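Local coordinates for protein esterase (Alcaligenes sp., PDB 1QLW) that acts as a carboxylic esterase, hydrolysing ester bonds with a chain built on the alpha/beta-hydrolase fold and assembled as a pair of subunits, at residues F21-R26 / S191-K196; D48-R53 / N184-N189. All coordinates share one frame; numbering follows the deposited sequence.

From the N terminus the chain lays down strand 13-23, breaks at G24 and G25, continues as strand 26-30 and then returns through strand 43-57, antiparallel to both. More than a hundred residues later helix 185-197 packs on strands 13-23 and 43-57, neighbours in the sheet. Its N-terminal part (185-189) meets 48-53 in contact 2, and its later part (191-196) meets 21-26 in contact 1, so the shorter loop closed by contact 2 lies within the longer one closed by contact 1. The contact centres lie about 7 Å apart. F21 O and V52 N make a probable backbone hydrogen bond (2.8 Å), and R26 NE forms a salt bridge to D48 OD2 (2.8 Å).

Contact 1 of 2, residues F21-R26 / S191-K196; sequences FFVGGR and SKLAIK
Apolar packing of a strand end against a helix makes up this contact, at the N-terminal edge of the sheet; no hydrogen bond crosses it. The axes of strand 21-23 and helix 191-196 approach to 9.5 Å at an angle of 120°, and F21 and V23, both pointing toward the helix, share the packing. F21 CG sits in the crowded position between backbone N and carbonyl carbon (chi1 58°). L193 CD1 meets the ring edge-on, in its plane, 3.8 Å from F21 CZ. Over a face comes the tip of K196: CE makes a CH-pi contact with the F21 ring, 4.2 Å from its centroid. A bend at chi4 (59°) brings NZ above the same face, but too far for more than a weak cation-pi attraction. In this alpha/beta hydrolase the helix lies in the connection from strand 99-103 to strand 200-205, and here it covers the outlying antiparallel strand. V23 slides past K192, with V23 CG1 3.6 Å from K192 CB. Beyond CG the K192 chain is extended, carrying NZ to 4.1 Å from G24 CA. G24, whose positive phi suits glycine, follows V23, and its O accepts a hydrogen bond from Q170 of the second subunit.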
loop_
_atom_site.group_PDB
_atom_site.type_symbol
_atom_site.label_atom_id
_atom_site.label_comp_id
_atom_site.label_asym_id
_atom_site.label_seq_id
_atom_site.Cartn_x
_atom_site.Cartn_y
_atom_site.Cartn_z
ATOM N N PHE A 21 -3.055 -4.377 9.837
ATOM C CA PHE A 21 -3.818 -3.567 10.779
ATOM C C PHE A 21 -3.276 -2.135 10.683
ATOM O O PHE A 21 -2.280 -1.900 9.989
ATOM C CB PHE A 21 -3.750 -4.093 12.207
ATOM C CG PHE A 21 -2.377 -4.215 12.797
ATOM C CD1 PHE A 21 -1.615 -5.363 12.628
ATOM C CD2 PHE A 21 -1.801 -3.178 13.505
ATOM C CE1 PHE A 21 -0.359 -5.489 13.195
ATOM C CE2 PHE A 21 -0.536 -3.273 14.062
ATOM C CZ PHE A 21 0.178 -4.437 13.905
ATOM N N PHE A 22 -3.930 -1.236 11.402
ATOM C CA PHE A 22 -3.467 0.135 11.464
ATOM C C PHE A 22 -3.158 0.518 12.895
ATOM O O PHE A 22 -3.740 -0.003 13.852
ATOM C CB PHE A 22 -4.540 1.120 10.944
ATOM C CG PHE A 22 -4.618 1.069 9.443
ATOM C CD1 PHE A 22 -5.314 0.064 8.780
ATOM C CD2 PHE A 22 -3.972 2.031 8.674
ATOM C CE1 PHE A 22 -5.317 0.022 7.399
ATOM C CE2 PHE A 22 -4.006 2.005 7.300
ATOM C CZ PHE A 22 -4.681 0.986 6.654
ATOM N N VAL A 23 -2.230 1.460 13.042
ATOM C CA VAL A 23 -1.871 2.020 14.331
ATOM C C VAL A 23 -2.188 3.516 14.315
ATOM O O VAL A 23 -1.838 4.248 13.393
ATOM C CB VAL A 23 -0.362 1.850 14.594
ATOM C CG1 VAL A 23 0.041 2.540 15.876
ATOM C CG2 VAL A 23 -0.038 0.363 14.586
ATOM N N GLY A 24 -2.858 3.967 15.379
ATOM C CA GLY A 24 -3.037 5.389 15.583
ATOM C C GLY A 24 -4.105 6.015 14.707
ATOM O O GLY A 24 -5.082 5.392 14.281
ATOM N N GLY A 25 -3.914 7.308 14.480
ATOM C CA GLY A 25 -4.889 8.136 13.767
ATOM C C GLY A 25 -5.575 9.106 14.730
ATOM O O GLY A 25 -5.599 8.945 15.945
ATOM N N ARG A 26 -6.097 10.163 14.119
ATOM C CA ARG A 26 -6.882 11.183 14.800
ATOM C C ARG A 26 -8.090 11.486 13.917
ATOM O O ARG A 26 -8.011 11.398 12.688
ATOM C CB ARG A 26 -6.043 12.447 15.029
ATOM C CG ARG A 26 -5.586 13.232 13.830
ATOM C CD ARG A 26 -4.645 14.400 14.173
ATOM N NE ARG A 26 -4.193 15.049 12.941
ATOM C CZ ARG A 26 -4.707 16.109 12.352
ATOM N NH1 ARG A 26 -5.718 16.732 12.949
ATOM N NH2 ARG A 26 -4.268 16.526 11.173
ATOM N N SER A 191 6.005 4.047 18.336
ATOM C CA SER A 191 6.011 3.737 19.767
ATOM C C SER A 191 4.812 2.860 20.109
ATOM O O SER A 191 4.950 1.858 20.806
ATOM C CB SER A 191 5.968 5.014 20.591
ATOM O OG SER A 191 5.768 4.717 21.959
ATOM N N LYS A 192 3.624 3.220 19.602
ATOM C CA LYS A 192 2.454 2.380 19.868
ATOM C C LYS A 192 2.697 0.974 19.372
ATOM O O LYS A 192 2.321 0.005 20.042
ATOM C CB LYS A 192 1.231 3.001 19.195
ATOM C CG LYS A 192 0.776 4.291 19.855
ATOM C CD LYS A 192 -0.413 4.916 19.130
ATOM C CE LYS A 192 -0.978 6.042 19.996
ATOM N NZ LYS A 192 -2.158 6.686 19.370
ATOM N N LEU A 193 3.265 0.823 18.166
ATOM C CA LEU A 193 3.537 -0.507 17.640
ATOM C C LEU A 193 4.543 -1.264 18.490
ATOM O O LEU A 193 4.344 -2.441 18.808
ATOM C CB LEU A 193 4.017 -0.398 16.194
ATOM C CG LEU A 193 4.361 -1.719 15.496
ATOM C CD1 LEU A 193 3.179 -2.658 15.428
ATOM C CD2 LEU A 193 4.936 -1.472 14.109
ATOM N N ALA A 194 5.638 -0.602 18.869
ATOM C CA ALA A 194 6.649 -1.270 19.694
ATOM C C ALA A 194 6.068 -1.757 21.015
ATOM O O ALA A 194 6.419 -2.843 21.496
ATOM C CB ALA A 194 7.843 -0.366 19.903
ATOM N N ILE A 195 5.221 -0.940 21.629
ATOM C CA ILE A 195 4.587 -1.311 22.900
ATOM C C ILE A 195 3.659 -2.487 22.680
ATOM O O ILE A 195 3.635 -3.438 23.462
ATOM C CB ILE A 195 3.881 -0.090 23.501
ATOM C CG1 ILE A 195 4.930 0.946 23.937
ATOM C CG2 ILE A 195 2.990 -0.468 24.671
ATOM C CD1 ILE A 195 4.343 2.311 24.240
ATOM N N LYS A 196 2.878 -2.474 21.611
ATOM C CA LYS A 196 1.967 -3.560 21.278
ATOM C C LYS A 196 2.735 -4.869 21.127
ATOM O O LYS A 196 2.299 -5.914 21.608
ATOM C CB LYS A 196 1.213 -3.269 19.976
ATOM C CG LYS A 196 0.404 -4.405 19.388
ATOM C CD LYS A 196 -0.229 -4.053 18.051
ATOM C CE LYS A 196 -1.016 -5.171 17.406
ATOM N NZ LYS A 196 -2.139 -5.664 18.242
#

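Contact 2 of 2, residues D48-R53 / N184-N189; sequences DQMYVR and NPTVAN
D48 O is gripped by two hydrogen bonds, one from the N189 side-chain amide and one from the hydroxyl of S105. N189 ND2 lies 2.9 Å from D48 O, in the carbonyl plane and with a C=O...N angle of 154°, while the oxygen lies close to the plane of the N189 amide. The bond is nonetheless bent at the hydrogen (134°). A weak hydrogen bond between N189 ND2 and S105 OG completes a small polar cluster that helps fix the rotation of the amide. Beside it, the D48 side chain crosses that of P185 obliquely, its CB and CG lying against P185 CB and CG, with D48 CG 3.9 Å from P185 CG. D48 OD2 pairs with R26 in a salt bridge, which would probably favour the charged form of the acid. In the alpha/beta-hydrolase fold this helix leads into strand 200-205, the central parallel strand that in such enzymes precedes the nucleophile, and here it packs back over antiparallel strand 43-57. M50 carries the apolar part. Its chain leaves the strand extended as far as SD and passes alongside N189, with M50 CB 3.8 Å from N189 ND2. At chi3 (78°) it bends, laying CE against N189 CB (3.8 Å). M50 SD also meets T186 CG2 at 4.0 Å, the two side chains crossing at about a right angle. The same rotamer that sets CG2 against the sulfur directs T186 OG1 to the backbone N of S105, which donates it a hydrogen bond.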
loop_
_atom_site.group_PDB
_atom_site.type_symbol
_atom_site.label_atom_id
_atom_site.label_comp_id
_atom_site.label_asym_id
_atom_site.label_seq_id
_atom_site.Cartn_x
_atom_site.Cartn_y
_atom_site.Cartn_z
ATOM N N ASP A 48 -3.601 10.313 9.764
ATOM C CA ASP A 48 -2.342 10.087 10.472
ATOM C C ASP A 48 -2.105 8.647 10.929
ATOM O O ASP A 48 -1.002 8.349 11.396
ATOM C CB ASP A 48 -2.128 11.040 11.639
ATOM C CG ASP A 48 -1.930 12.496 11.261
ATOM O OD1 ASP A 48 -1.639 12.806 10.096
ATOM O OD2 ASP A 48 -2.108 13.321 12.180
ATOM N N GLN A 49 -3.065 7.755 10.732
ATOM C CA GLN A 49 -2.893 6.352 11.045
ATOM C C GLN A 49 -1.818 5.737 10.142
ATOM O O GLN A 49 -1.584 6.174 9.015
ATOM C CB GLN A 49 -4.220 5.595 10.863
ATOM C CG GLN A 49 -4.790 5.585 9.442
ATOM C CD GLN A 49 -5.715 6.743 9.183
ATOM O OE1 GLN A 49 -5.561 7.819 9.734
ATOM N NE2 GLN A 49 -6.762 6.574 8.387
ATOM N N MET A 50 -1.236 4.637 10.621
ATOM C CA MET A 50 -0.127 3.960 9.937
ATOM C C MET A 50 -0.522 2.531 9.577
ATOM O O MET A 50 -0.836 1.731 10.484
ATOM C CB MET A 50 1.098 3.963 10.863
ATOM C CG MET A 50 2.302 3.213 10.317
ATOM S SD MET A 50 3.712 3.323 11.440
ATOM C CE MET A 50 3.263 2.115 12.694
ATOM N N TYR A 51 -0.480 2.202 8.299
ATOM C CA TYR A 51 -0.695 0.837 7.811
ATOM C C TYR A 51 0.469 -0.063 8.199
ATOM O O TYR A 51 1.637 0.314 8.047
ATOM C CB TYR A 51 -0.764 0.880 6.287
ATOM C CG TYR A 51 -0.829 -0.470 5.599
ATOM C CD1 TYR A 51 -1.995 -1.243 5.639
ATOM C CD2 TYR A 51 0.259 -0.968 4.910
ATOM C CE1 TYR A 51 -2.048 -2.467 5.004
ATOM C CE2 TYR A 51 0.198 -2.194 4.268
ATOM C CZ TYR A 51 -0.972 -2.938 4.301
ATOM O OH TYR A 51 -0.990 -4.139 3.616
ATOM N N VAL A 52 0.144 -1.267 8.651
ATOM C CA VAL A 52 1.120 -2.268 9.034
ATOM C C VAL A 52 0.735 -3.618 8.430
ATOM O O VAL A 52 -0.367 -4.111 8.690
ATOM C CB VAL A 52 1.223 -2.422 10.564
ATOM C CG1 VAL A 52 2.356 -3.378 10.924
ATOM C CG2 VAL A 52 1.398 -1.071 11.256
ATOM N N ARG A 53 1.639 -4.232 7.678
ATOM C CA ARG A 53 1.461 -5.586 7.150
ATOM C C ARG A 53 2.449 -6.477 7.880
ATOM O O ARG A 53 3.648 -6.167 7.911
ATOM C CB ARG A 53 1.738 -5.628 5.650
ATOM C CG ARG A 53 1.661 -7.024 5.051
ATOM C CD ARG A 53 0.276 -7.555 5.058
ATOM N NE ARG A 53 0.160 -8.711 4.172
ATOM C CZ ARG A 53 -0.926 -9.460 4.077
ATOM N NH1 ARG A 53 -1.940 -9.121 4.860
ATOM N NH2 ARG A 53 -1.001 -10.490 3.245
ATOM N N ASN A 184 7.349 13.554 12.554
ATOM C CA ASN A 184 6.269 13.030 11.716
ATOM C C ASN A 184 5.389 12.134 12.561
ATOM O O ASN A 184 5.870 11.448 13.458
ATOM C CB ASN A 184 6.942 12.250 10.574
ATOM C CG ASN A 184 5.939 11.764 9.546
ATOM O OD1 ASN A 184 5.628 12.503 8.581
ATOM N ND2 ASN A 184 5.436 10.591 9.742
ATOM N N PRO A 185 4.094 12.054 12.274
ATOM C CA PRO A 185 3.183 11.181 13.010
ATOM C C PRO A 185 3.585 9.725 13.043
ATOM O O PRO A 185 3.216 8.975 13.971
ATOM C CB PRO A 185 1.827 11.400 12.328
ATOM C CG PRO A 185 1.905 12.814 11.839
ATOM C CD PRO A 185 3.329 12.918 11.342
ATOM N N THR A 186 4.389 9.263 12.074
ATOM C CA THR A 186 4.903 7.901 12.112
ATOM C C THR A 186 5.644 7.630 13.414
ATOM O O THR A 186 5.627 6.508 13.914
ATOM C CB THR A 186 5.827 7.653 10.906
ATOM O OG1 THR A 186 5.127 7.898 9.680
ATOM C CG2 THR A 186 6.354 6.245 10.875
ATOM N N VAL A 187 6.366 8.616 13.933
ATOM C CA VAL A 187 7.170 8.426 15.143
ATOM C C VAL A 187 6.347 7.962 16.319
ATOM O O VAL A 187 6.690 6.958 16.968
ATOM C CB VAL A 187 7.921 9.741 15.436
ATOM C CG1 VAL A 187 8.568 9.694 16.820
ATOM C CG2 VAL A 187 8.980 9.981 14.359
ATOM N N ALA A 188 5.245 8.665 16.638
ATOM C CA ALA A 188 4.401 8.228 17.732
ATOM C C ALA A 188 3.767 6.874 17.441
ATOM O O ALA A 188 3.573 6.055 18.334
ATOM C CB ALA A 188 3.306 9.242 17.994
ATOM N N ASN A 189 3.399 6.629 16.184
ATOM C CA ASN A 189 2.811 5.343 15.819
ATOM C C ASN A 189 3.798 4.201 15.987
ATOM O O ASN A 189 3.398 3.097 16.373
ATOM C CB ASN A 189 2.254 5.407 14.400
ATOM C CG ASN A 189 1.004 6.270 14.344
ATOM O OD1 ASN A 189 0.246 6.322 15.304
ATOM N ND2 ASN A 189 0.806 6.913 13.207
#